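Local coordinates for xylooligosaccharide oxidase (Myceliophthora thermophila, PDB 5L6G), which oxidises the C1 hydroxyl of xylose and xylooligosaccharides to lactones with a bicovalently bound FAD, passing the electrons to oxygen to give hydrogen peroxide, at residues Ser236-Leu241 with Gln279-Gly284; Ser346-Ala351 with Glu405-Leu410; Ser398-Asp403 with Tyr466-Asp471; Arg472-Lys477 with Gln490-Ala495. All blocks are in the same frame, centred on the assembly; numbering follows the deposited sequence.

Contact 1 (Ser236-Leu241 with Gln279-Gly284); sequences SYEINL and QTQLQG
Gln281 reaches across to two side chains of the neighbouring strand with one nitrogen. Its NE2 gives a hydrogen bond of 2.8 Å to Asn240 OD1, which lies in the Gln281 amide plane, and a longer one of 3.3 Å to Glu238 OE1, met from above the carboxylate plane. CG of Gln281 sits between the backbone N and the carbonyl carbon (chi1 60°) and the chain runs on extended, alongside Asn240. Gln283 NE2 donates to Gln281 OE1 at 2.9 Å, in plane and on a lone pair, which fixes the turn of the amide. An alanine in place of Gln281 would probably leave Asn240 OD1 and Glu238 OE1 without this shared donor and Gln283 NE2 without its acceptor. On the other face the Tyr237 ring lies over Gly284, whose CA stands 3.7 Å from the ring centroid in a CH-pi contact; a CB at this position would run into the ring. Ile239 CD1 meets Leu282 CD1 at 3.9 Å on the same face, which packs against helix 290-304. Backbone bonds join Tyr237 with Gly284 and Ile239 with Leu282, and Leu241 N with Thr280 O. Gln283 OE1 in turn accepts a bond from NE of Arg272, an experimentally established substrate-binding residue, so the polar face leads to the sugar site. Strands 234-240 and 280-286 form an antiparallel ladder in the large sheet of this FAD-linked oxidase.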
# COMPACT_ATOMS: atom_id res chain seq x y z
N SER A 236 18.59 -6.23 10.25
CA SER A 236 17.98 -4.92 10.45
C SER A 236 19.01 -4.01 11.08
O SER A 236 19.95 -4.47 11.73
CB SER A 236 16.72 -5.01 11.30
OG SER A 236 17.00 -5.50 12.60
N TYR A 237 18.86 -2.71 10.87
CA TYR A 237 19.80 -1.74 11.43
C TYR A 237 19.18 -0.37 11.41
O TYR A 237 18.19 -0.13 10.72
CB TYR A 237 21.10 -1.73 10.61
CG TYR A 237 20.90 -1.35 9.16
CD1 TYR A 237 20.50 -2.29 8.22
CD2 TYR A 237 21.11 -0.03 8.72
CE1 TYR A 237 20.31 -1.95 6.89
CE2 TYR A 237 20.90 0.33 7.39
CZ TYR A 237 20.52 -0.63 6.48
OH TYR A 237 20.31 -0.31 5.17
N GLU A 238 19.80 0.53 12.16
CA GLU A 238 19.36 1.90 12.23
C GLU A 238 20.54 2.84 12.15
O GLU A 238 21.67 2.48 12.52
CB GLU A 238 18.61 2.11 13.55
CG GLU A 238 17.24 1.48 13.53
CD GLU A 238 16.64 1.21 14.89
OE1 GLU A 238 17.04 1.82 15.90
OE2 GLU A 238 15.70 0.36 14.92
N ILE A 239 20.29 4.04 11.64
CA ILE A 239 21.28 5.10 11.65
C ILE A 239 20.56 6.34 12.10
O ILE A 239 19.74 6.88 11.35
CB ILE A 239 21.92 5.36 10.27
CG1 ILE A 239 22.54 4.08 9.70
CG2 ILE A 239 22.94 6.49 10.37
CD1 ILE A 239 22.80 4.12 8.21
N ASN A 240 20.87 6.78 13.32
CA ASN A 240 20.24 7.98 13.84
C ASN A 240 20.81 9.21 13.14
O ASN A 240 22.00 9.29 12.89
CB ASN A 240 20.43 8.09 15.35
CG ASN A 240 19.57 7.10 16.10
OD1 ASN A 240 18.42 6.89 15.75
ND2 ASN A 240 20.12 6.50 17.14
N LEU A 241 19.91 10.14 12.80
CA LEU A 241 20.28 11.31 12.04
C LEU A 241 20.07 12.55 12.89
O LEU A 241 19.03 12.67 13.52
CB LEU A 241 19.42 11.42 10.79
CG LEU A 241 19.52 10.27 9.79
CD1 LEU A 241 18.40 10.37 8.76
CD2 LEU A 241 20.90 10.27 9.15
N GLN A 279 12.74 11.81 17.23
CA GLN A 279 13.92 11.16 16.67
C GLN A 279 13.77 11.02 15.16
O GLN A 279 12.65 10.93 14.66
CB GLN A 279 14.13 9.77 17.31
CG GLN A 279 15.35 9.04 16.77
CD GLN A 279 15.90 8.02 17.74
OE1 GLN A 279 16.84 8.31 18.49
NE2 GLN A 279 15.32 6.84 17.75
N THR A 280 14.89 11.04 14.46
CA THR A 280 14.95 10.76 13.03
C THR A 280 16.04 9.73 12.80
O THR A 280 17.13 9.84 13.36
CB THR A 280 15.24 12.02 12.21
OG1 THR A 280 14.21 13.00 12.44
CG2 THR A 280 15.27 11.67 10.71
N GLN A 281 15.75 8.72 12.00
CA GLN A 281 16.78 7.71 11.75
C GLN A 281 16.49 7.02 10.44
O GLN A 281 15.34 6.98 9.99
CB GLN A 281 16.82 6.69 12.88
CG GLN A 281 15.51 5.95 13.09
CD GLN A 281 15.58 4.83 14.11
OE1 GLN A 281 14.78 3.91 14.07
NE2 GLN A 281 16.53 4.91 15.02
N LEU A 282 17.55 6.50 9.83
CA LEU A 282 17.39 5.54 8.78
C LEU A 282 17.12 4.22 9.45
O LEU A 282 17.70 3.94 10.51
CB LEU A 282 18.63 5.45 7.91
CG LEU A 282 18.89 6.70 7.07
CD1 LEU A 282 20.39 6.89 6.88
CD2 LEU A 282 18.18 6.60 5.75
N GLN A 283 16.25 3.43 8.83
CA GLN A 283 15.93 2.08 9.24
C GLN A 283 16.08 1.24 7.99
O GLN A 283 15.50 1.57 6.96
CB GLN A 283 14.48 1.96 9.72
CG GLN A 283 14.14 2.92 10.83
CD GLN A 283 12.70 2.78 11.26
OE1 GLN A 283 11.80 2.61 10.44
NE2 GLN A 283 12.47 2.91 12.56
N GLY A 284 16.83 0.15 8.11
CA GLY A 284 17.09 -0.72 6.99
C GLY A 284 16.87 -2.18 7.29
O GLY A 284 16.77 -2.59 8.46
O HOH W 1 17.44 11.80 15.68

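Contact 2 (Ser346-Ala351 with Glu405-Leu410)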
# COMPACT_ATOMS: atom_id res chain seq x y z
N SER A 346 0.51 11.14 1.27
CA SER A 346 1.65 10.53 0.64
C SER A 346 2.21 11.43 -0.43
O SER A 346 1.60 12.45 -0.82
CB SER A 346 1.21 9.21 0.01
OG SER A 346 0.51 9.45 -1.18
N LEU A 347 3.38 11.04 -0.91
CA LEU A 347 4.00 11.65 -2.03
C LEU A 347 4.94 10.64 -2.66
O LEU A 347 5.44 9.71 -2.01
CB LEU A 347 4.85 12.86 -1.63
CG LEU A 347 4.28 14.27 -1.61
CD1 LEU A 347 5.39 15.20 -1.14
CD2 LEU A 347 3.78 14.72 -2.95
N VAL A 348 5.16 10.86 -3.95
CA VAL A 348 6.28 10.30 -4.69
C VAL A 348 6.96 11.51 -5.29
O VAL A 348 6.29 12.39 -5.84
CB VAL A 348 5.80 9.36 -5.80
CG1 VAL A 348 6.97 8.86 -6.64
CG2 VAL A 348 5.04 8.18 -5.19
N THR A 349 8.27 11.60 -5.15
CA THR A 349 8.99 12.71 -5.71
C THR A 349 10.28 12.22 -6.38
O THR A 349 10.80 11.13 -6.10
CB THR A 349 9.39 13.80 -4.68
OG1 THR A 349 10.52 13.37 -3.90
CG2 THR A 349 8.27 14.26 -3.77
N SER A 350 10.78 13.07 -7.25
CA SER A 350 12.16 13.00 -7.73
C SER A 350 13.09 13.41 -6.60
O SER A 350 12.66 13.62 -5.46
CB SER A 350 12.31 13.98 -8.90
OG SER A 350 11.98 15.30 -8.47
N ALA A 351 14.38 13.54 -6.90
CA ALA A 351 15.26 14.31 -6.03
C ALA A 351 14.66 15.71 -5.86
O ALA A 351 13.95 16.21 -6.72
CB ALA A 351 16.67 14.38 -6.58
N GLU A 405 14.97 7.59 -11.93
CA GLU A 405 15.40 8.93 -11.51
C GLU A 405 14.23 9.87 -11.10
O GLU A 405 14.34 10.64 -10.13
CB GLU A 405 16.28 9.56 -12.59
CG GLU A 405 17.68 8.94 -12.66
CD GLU A 405 17.71 7.57 -13.32
OE1 GLU A 405 17.28 7.47 -14.48
OE2 GLU A 405 18.20 6.59 -12.69
N ARG A 406 13.13 9.81 -11.82
CA ARG A 406 11.99 10.68 -11.55
C ARG A 406 11.22 10.25 -10.29
O ARG A 406 10.63 11.08 -9.57
CB ARG A 406 11.06 10.68 -12.78
CG ARG A 406 9.92 11.69 -12.79
CD ARG A 406 9.06 11.48 -14.04
NE ARG A 406 9.79 11.82 -15.27
CZ ARG A 406 10.00 13.07 -15.69
NH1 ARG A 406 9.55 14.12 -15.00
NH2 ARG A 406 10.69 13.29 -16.82
N HIS A 407 11.25 8.94 -10.01
CA HIS A 407 10.54 8.39 -8.87
C HIS A 407 11.57 7.83 -7.93
O HIS A 407 11.87 6.65 -7.93
CB HIS A 407 9.54 7.35 -9.36
CG HIS A 407 8.57 7.93 -10.34
ND1 HIS A 407 8.41 7.44 -11.61
CD2 HIS A 407 7.79 9.04 -10.26
CE1 HIS A 407 7.53 8.18 -12.25
NE2 HIS A 407 7.13 9.15 -11.45
N LEU A 408 12.11 8.74 -7.14
CA LEU A 408 13.26 8.45 -6.31
C LEU A 408 12.87 8.11 -4.88
O LEU A 408 13.51 7.26 -4.25
CB LEU A 408 14.16 9.67 -6.27
CG LEU A 408 15.52 9.45 -5.63
CD1 LEU A 408 16.28 8.33 -6.32
CD2 LEU A 408 16.31 10.75 -5.65
N PHE A 409 11.84 8.82 -4.38
CA PHE A 409 11.40 8.71 -2.99
C PHE A 409 9.90 8.50 -2.94
O PHE A 409 9.15 9.13 -3.69
CB PHE A 409 11.68 9.99 -2.19
CG PHE A 409 13.13 10.29 -1.99
CD1 PHE A 409 13.97 9.35 -1.41
CD2 PHE A 409 13.66 11.51 -2.37
CE1 PHE A 409 15.29 9.62 -1.21
CE2 PHE A 409 14.99 11.78 -2.19
CZ PHE A 409 15.82 10.84 -1.60
N LEU A 410 9.50 7.64 -2.02
CA LEU A 410 8.12 7.46 -1.63
C LEU A 410 7.95 7.88 -0.18
O LEU A 410 8.78 7.56 0.69
CB LEU A 410 7.73 6.00 -1.80
CG LEU A 410 6.41 5.49 -1.26
CD1 LEU A 410 5.30 6.16 -2.04
CD2 LEU A 410 6.35 3.96 -1.38
O HOH W 2 15.71 12.73 -9.35
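Thr349 O is gripped by two backbone donors, Leu408 N at 2.9 Å and Phe409 N at 3.1 Å. Two consecutive residues thus face one, a classic beta bulge where strand 409-417 begins beside strand 341-349 in the large antiparallel sheet. The return bond, Thr349 N to Phe409 O at 3.0 Å, completes the hydrogen-bonded pair. Next along the ladder, Val348 and Leu410 form a non-hydrogen-bonded pair, and their branches touch as Val348 CG2 meets Leu410 CD1 at 3.8 Å. Val348 CG1, anti to the backbone N (chi1 175°), touches His407 CD2; the imidazole is held by its ND1 through the backbone N of Asp403. On the opposite face of the sheet, Thr349 OG1 lies in the plane of the Phe409 ring, at its edge, while donating to Ser350 O at 2.7 Å on a lone pair. The same ring has Leu408 CG over the centre of one face and meets Trp253 of helix 246-261 with steeply inclined planes. Beyond the bulge the regular pairing stops but the backbones stay close: Leu408 CD2 packs on Ala351 CB, and a water accepts from Ala351 N and donates to Glu405 O at 2.6 Å.

Contact 3 (Ser398-Asp403 with Tyr466-Asp471)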
# COMPACT_ATOMS: atom_id res chain seq x y z
N SER A 398 -0.33 -0.48 -14.69
CA SER A 398 -0.88 0.85 -14.49
C SER A 398 -0.20 1.61 -13.35
O SER A 398 -0.22 2.84 -13.33
CB SER A 398 -2.37 0.79 -14.23
OG SER A 398 -2.62 0.05 -13.05
N TYR A 399 0.40 0.88 -12.41
CA TYR A 399 1.17 1.53 -11.35
C TYR A 399 2.17 2.53 -12.00
O TYR A 399 2.95 2.15 -12.86
CB TYR A 399 1.87 0.50 -10.45
CG TYR A 399 2.67 1.17 -9.35
CD1 TYR A 399 2.07 1.45 -8.13
CD2 TYR A 399 4.00 1.51 -9.53
CE1 TYR A 399 2.76 2.08 -7.12
CE2 TYR A 399 4.72 2.16 -8.51
CZ TYR A 399 4.09 2.44 -7.31
OH TYR A 399 4.73 3.06 -6.27
N ALA A 400 2.16 3.79 -11.55
CA ALA A 400 2.71 4.88 -12.36
C ALA A 400 4.18 5.19 -12.14
O ALA A 400 4.80 5.89 -12.94
CB ALA A 400 1.88 6.15 -12.14
N PHE A 401 4.73 4.73 -11.04
CA PHE A 401 5.97 5.30 -10.53
C PHE A 401 7.15 4.35 -10.68
O PHE A 401 7.62 3.77 -9.70
CB PHE A 401 5.74 5.75 -9.10
CG PHE A 401 4.52 6.63 -8.95
CD1 PHE A 401 4.46 7.85 -9.59
CD2 PHE A 401 3.45 6.23 -8.21
CE1 PHE A 401 3.34 8.66 -9.49
CE2 PHE A 401 2.32 7.03 -8.10
CZ PHE A 401 2.27 8.24 -8.73
N ARG A 402 7.63 4.24 -11.91
CA ARG A 402 8.66 3.28 -12.29
C ARG A 402 9.97 3.85 -12.82
O ARG A 402 10.87 3.08 -13.14
CB ARG A 402 8.09 2.36 -13.36
CG ARG A 402 6.90 1.59 -12.88
CD ARG A 402 7.24 0.68 -11.70
NE ARG A 402 6.17 -0.30 -11.49
CZ ARG A 402 6.21 -1.34 -10.65
NH1 ARG A 402 7.28 -1.61 -9.89
NH2 ARG A 402 5.15 -2.14 -10.58
N ASP A 403 10.05 5.16 -12.99
CA ASP A 403 11.26 5.82 -13.47
C ASP A 403 12.33 5.88 -12.38
O ASP A 403 12.10 6.47 -11.34
CB ASP A 403 10.94 7.23 -13.96
CG ASP A 403 12.08 7.83 -14.73
OD1 ASP A 403 13.12 8.12 -14.12
OD2 ASP A 403 11.94 7.96 -15.96
N TYR A 466 -2.29 8.21 -10.45
CA TYR A 466 -2.02 7.45 -11.67
C TYR A 466 -1.28 8.19 -12.78
O TYR A 466 -0.78 7.54 -13.73
CB TYR A 466 -3.32 6.87 -12.18
CG TYR A 466 -4.07 6.10 -11.14
CD1 TYR A 466 -3.53 4.95 -10.58
CD2 TYR A 466 -5.31 6.53 -10.67
CE1 TYR A 466 -4.21 4.23 -9.63
CE2 TYR A 466 -6.00 5.82 -9.72
CZ TYR A 466 -5.45 4.68 -9.19
OH TYR A 466 -6.15 3.97 -8.23
N ARG A 467 -1.21 9.52 -12.67
CA ARG A 467 -0.43 10.38 -13.56
C ARG A 467 -0.56 9.97 -15.03
O ARG A 467 -1.66 10.00 -15.58
CB ARG A 467 1.04 10.44 -13.08
CG ARG A 467 1.25 11.24 -11.79
CD ARG A 467 0.93 12.72 -12.04
NE ARG A 467 1.36 13.61 -10.96
CZ ARG A 467 0.77 14.77 -10.65
NH1 ARG A 467 -0.31 15.19 -11.33
NH2 ARG A 467 1.24 15.52 -9.66
N GLN A 468 0.54 9.56 -15.66
CA GLN A 468 0.54 9.35 -17.10
C GLN A 468 -0.30 8.14 -17.53
O GLN A 468 -0.59 7.98 -18.70
CB GLN A 468 1.99 9.16 -17.59
CG GLN A 468 2.59 7.80 -17.26
CD GLN A 468 3.16 7.69 -15.86
OE1 GLN A 468 3.02 8.61 -15.05
NE2 GLN A 468 3.82 6.58 -15.58
N ASN A 469 -0.67 7.29 -16.58
CA ASN A 469 -1.48 6.11 -16.88
C ASN A 469 -2.98 6.32 -16.71
O ASN A 469 -3.78 5.42 -17.03
CB ASN A 469 -0.98 4.96 -16.04
CG ASN A 469 0.38 4.51 -16.46
OD1 ASN A 469 0.78 4.78 -17.59
ND2 ASN A 469 1.10 3.84 -15.59
N LEU A 470 -3.38 7.51 -16.27
CA LEU A 470 -4.78 7.78 -16.04
C LEU A 470 -5.62 7.58 -17.29
O LEU A 470 -6.67 6.96 -17.24
CB LEU A 470 -5.01 9.19 -15.50
CG LEU A 470 -6.46 9.55 -15.20
CD1 LEU A 470 -7.08 8.54 -14.23
CD2 LEU A 470 -6.54 10.97 -14.65
N ASP A 471 -5.17 8.12 -18.43
CA ASP A 471 -6.04 8.11 -19.61
C ASP A 471 -6.39 6.69 -20.05
O ASP A 471 -7.54 6.37 -20.31
CB ASP A 471 -5.45 8.95 -20.75
CG ASP A 471 -5.63 10.46 -20.52
OD1 ASP A 471 -6.40 10.85 -19.60
OD2 ASP A 471 -5.00 11.27 -21.25
O HOH W 3 3.98 2.70 -15.31
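Ala400 turns its CB onto the backbone of Tyr466, meeting Tyr466 O at 3.4 Å where helix 458-466 ends. The same methyl lies 3.8 Å above the centre of the Phe401 ring, so it is held between that ring and the helix end. Phe401 CE1 touches Arg467 CG at 4.0 Å, with ring and guanidinium planes nearly perpendicular; the guanidinium itself goes to Trp445, by a bond from NE to the carbonyl and by a cation-pi contact. Two side-chain amides then take hold of the loop. In Gln468 the chain bends at chi2 (-83°), which places CD; NE2 donates to Ala400 O at 2.9 Å, in the carbonyl plane and on a lone pair. Asn469 ND2 donates to Ser398 O at 2.8 Å, from well above the carbonyl plane, and also to a water 3.1 Å from ND2 that lies 2.7 Å from Tyr399 O. The carbonyls of Ser398 and Ala400 are thus held directly by two neighbouring amides, with the water beside that of Tyr399. Arg467, with positive phi, ends the helical path, and Asn469 N bonds back to Tyr466 O in the turn that carries both amides. Ser398 OG bonds Ala209 O, and Tyr399 OH bonds Tyr382 OH. The contact pins the connection between strands 374-381 and 409-417 to the joint between two helices, 458-466 and 470-480, of the berberine-bridge-enzyme-like C-terminal region.

Contact 4 (Arg472-Lys477 with Gln490-Ala495)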
# COMPACT_ATOMS: atom_id res chain seq x y z
N ARG A 472 -5.40 5.81 -20.09
CA ARG A 472 -5.66 4.42 -20.45
C ARG A 472 -6.52 3.73 -19.39
O ARG A 472 -7.45 2.99 -19.72
CB ARG A 472 -4.36 3.67 -20.67
CG ARG A 472 -4.60 2.23 -21.06
CD ARG A 472 -3.29 1.55 -21.36
NE ARG A 472 -3.47 0.13 -21.63
CZ ARG A 472 -2.48 -0.75 -21.66
NH1 ARG A 472 -1.23 -0.36 -21.44
NH2 ARG A 472 -2.73 -2.03 -21.91
N LEU A 473 -6.24 4.00 -18.12
CA LEU A 473 -7.09 3.49 -17.04
C LEU A 473 -8.56 3.88 -17.22
O LEU A 473 -9.44 3.07 -16.97
CB LEU A 473 -6.63 3.97 -15.66
CG LEU A 473 -5.39 3.26 -15.08
CD1 LEU A 473 -4.92 3.98 -13.85
CD2 LEU A 473 -5.71 1.82 -14.76
N ARG A 474 -8.81 5.13 -17.62
CA ARG A 474 -10.19 5.60 -17.83
C ARG A 474 -10.84 4.86 -19.00
O ARG A 474 -12.04 4.55 -18.97
CB ARG A 474 -10.23 7.10 -18.07
CG ARG A 474 -9.87 7.90 -16.83
CD ARG A 474 -10.19 9.37 -16.98
NE ARG A 474 -11.63 9.58 -17.11
CZ ARG A 474 -12.20 10.73 -17.46
NH1 ARG A 474 -11.45 11.80 -17.72
NH2 ARG A 474 -13.53 10.82 -17.55
N ARG A 475 -10.05 4.56 -20.02
CA ARG A 475 -10.58 3.82 -21.17
C ARG A 475 -10.96 2.40 -20.78
O ARG A 475 -12.03 1.94 -21.14
CB ARG A 475 -9.60 3.83 -22.34
CG ARG A 475 -9.45 5.21 -22.96
CD ARG A 475 -8.77 5.18 -24.31
NE ARG A 475 -7.39 4.69 -24.22
CZ ARG A 475 -6.33 5.43 -23.92
NH1 ARG A 475 -6.45 6.73 -23.67
NH2 ARG A 475 -5.12 4.87 -23.88
N ILE A 476 -10.10 1.73 -20.02
CA ILE A 476 -10.38 0.37 -19.57
C ILE A 476 -11.56 0.38 -18.60
O ILE A 476 -12.39 -0.52 -18.59
CB ILE A 476 -9.13 -0.29 -18.94
CG1 ILE A 476 -8.05 -0.46 -20.00
CG2 ILE A 476 -9.44 -1.67 -18.39
CD1 ILE A 476 -6.70 -0.82 -19.44
N LYS A 477 -11.67 1.44 -17.81
CA LYS A 477 -12.79 1.54 -16.87
C LYS A 477 -14.14 1.59 -17.59
O LYS A 477 -15.09 0.92 -17.18
CB LYS A 477 -12.60 2.77 -15.99
CG LYS A 477 -13.72 3.04 -15.00
CD LYS A 477 -13.83 1.99 -13.91
CE LYS A 477 -14.98 2.35 -12.97
NZ LYS A 477 -15.01 1.49 -11.76
N GLN A 490 -12.70 8.25 -4.78
CA GLN A 490 -11.51 8.45 -5.60
C GLN A 490 -11.31 7.39 -6.67
O GLN A 490 -10.18 7.16 -7.12
CB GLN A 490 -10.27 8.58 -4.71
CG GLN A 490 -10.37 9.78 -3.78
CD GLN A 490 -9.15 9.96 -2.91
OE1 GLN A 490 -8.40 9.02 -2.66
NE2 GLN A 490 -8.95 11.17 -2.41
N ALA A 491 -12.41 6.78 -7.11
CA ALA A 491 -12.35 5.82 -8.20
C ALA A 491 -12.05 6.52 -9.53
O ALA A 491 -12.45 7.67 -9.78
CB ALA A 491 -13.63 5.02 -8.33
N VAL A 492 -11.36 5.77 -10.38
CA VAL A 492 -11.15 6.17 -11.76
C VAL A 492 -12.51 6.38 -12.43
O VAL A 492 -13.39 5.54 -12.33
CB VAL A 492 -10.37 5.10 -12.52
CG1 VAL A 492 -10.34 5.42 -14.00
CG2 VAL A 492 -8.94 5.02 -11.95
N GLU A 493 -12.64 7.49 -13.14
CA GLU A 493 -13.85 7.78 -13.92
C GLU A 493 -13.81 7.10 -15.29
O GLU A 493 -12.81 7.21 -16.00
CB GLU A 493 -13.96 9.27 -14.19
CG GLU A 493 -14.26 10.11 -12.98
CD GLU A 493 -14.30 11.58 -13.34
OE1 GLU A 493 -15.27 11.98 -14.03
OE2 GLU A 493 -13.37 12.31 -12.95
N PRO A 494 -14.92 6.49 -15.72
CA PRO A 494 -14.90 5.96 -17.08
C PRO A 494 -14.59 7.07 -18.07
O PRO A 494 -14.99 8.22 -17.86
CB PRO A 494 -16.33 5.43 -17.29
CG PRO A 494 -16.93 5.30 -15.94
CD PRO A 494 -16.20 6.25 -15.03
N ALA A 495 -13.85 6.74 -19.12
CA ALA A 495 -13.66 7.66 -20.22
C ALA A 495 -15.03 7.92 -20.84
O ALA A 495 -15.89 7.03 -20.84
CB ALA A 495 -12.70 7.08 -21.25
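Arg474 lies along the C-terminal tail at Glu493-Ala495 and meets it with nearly every atom. CB rests 3.3 Å from Glu493 O, on the flank of Ala495. CG, anti to the carbonyl carbon (chi1 -69°), stays close to the same oxygen and touches Val492 CG1 at 3.8 Å. At CD the chain bends (chi3 65°), and NE donates to Glu493 O at 2.9 Å; the oxygen lies in the guanidinium plane, although NE stands above the plane of the carbonyl. At the tip, NH2 gives a second bond, to Pro494 O at 3.0 Å, so two successive carbonyls line one edge of the group and hold its rotation. Glu493 runs side by side with Arg474, but its OE1 is 4.1 Å from NH2 and well out of the guanidinium plane, so the charges are near without forming a salt bridge. An alanine in place of Arg474 would probably leave the carbonyls of Glu493 and Pro494 without these donors and allow the tail to shift. The backbone adds one link, Ala495 N to Arg474 O at 2.8 Å. One turn on, Lys477 lays its CG against the ring of Pro494, with CG to CG at 4.0 Å, and sends its NZ on to Asp481 and Asn216 O. Leu473 CB lies near Val492 CG1, whose partner branch CG2 packs on Tyr466. A charged side chain is here spent on main-chain oxygens, so the hold on the tail probably depends more on its backbone carbonyls than on the Glu493 charge.

Contacts 1 and 2 belong to the same eight-stranded antiparallel sheet and are mainly buried; their centres lie about 20 Å apart and they do not touch. Contact 1 is a regular ladder with a polar face, whereas contact 2 is a bulged ladder end with mostly apolar side chains. Contact 2 meets contact 3 through His407, which packs against Phe401 and Arg402. Contact 3, also buried, replaces strand pairing with side-chain amides bonded to loop carbonyls. Contacts 3 and 4 share helix 470-480 and touch where Leu473 packs on Ser398 and Tyr466. Contact 4, only partly buried, relies on an arginine along the C-terminal tail.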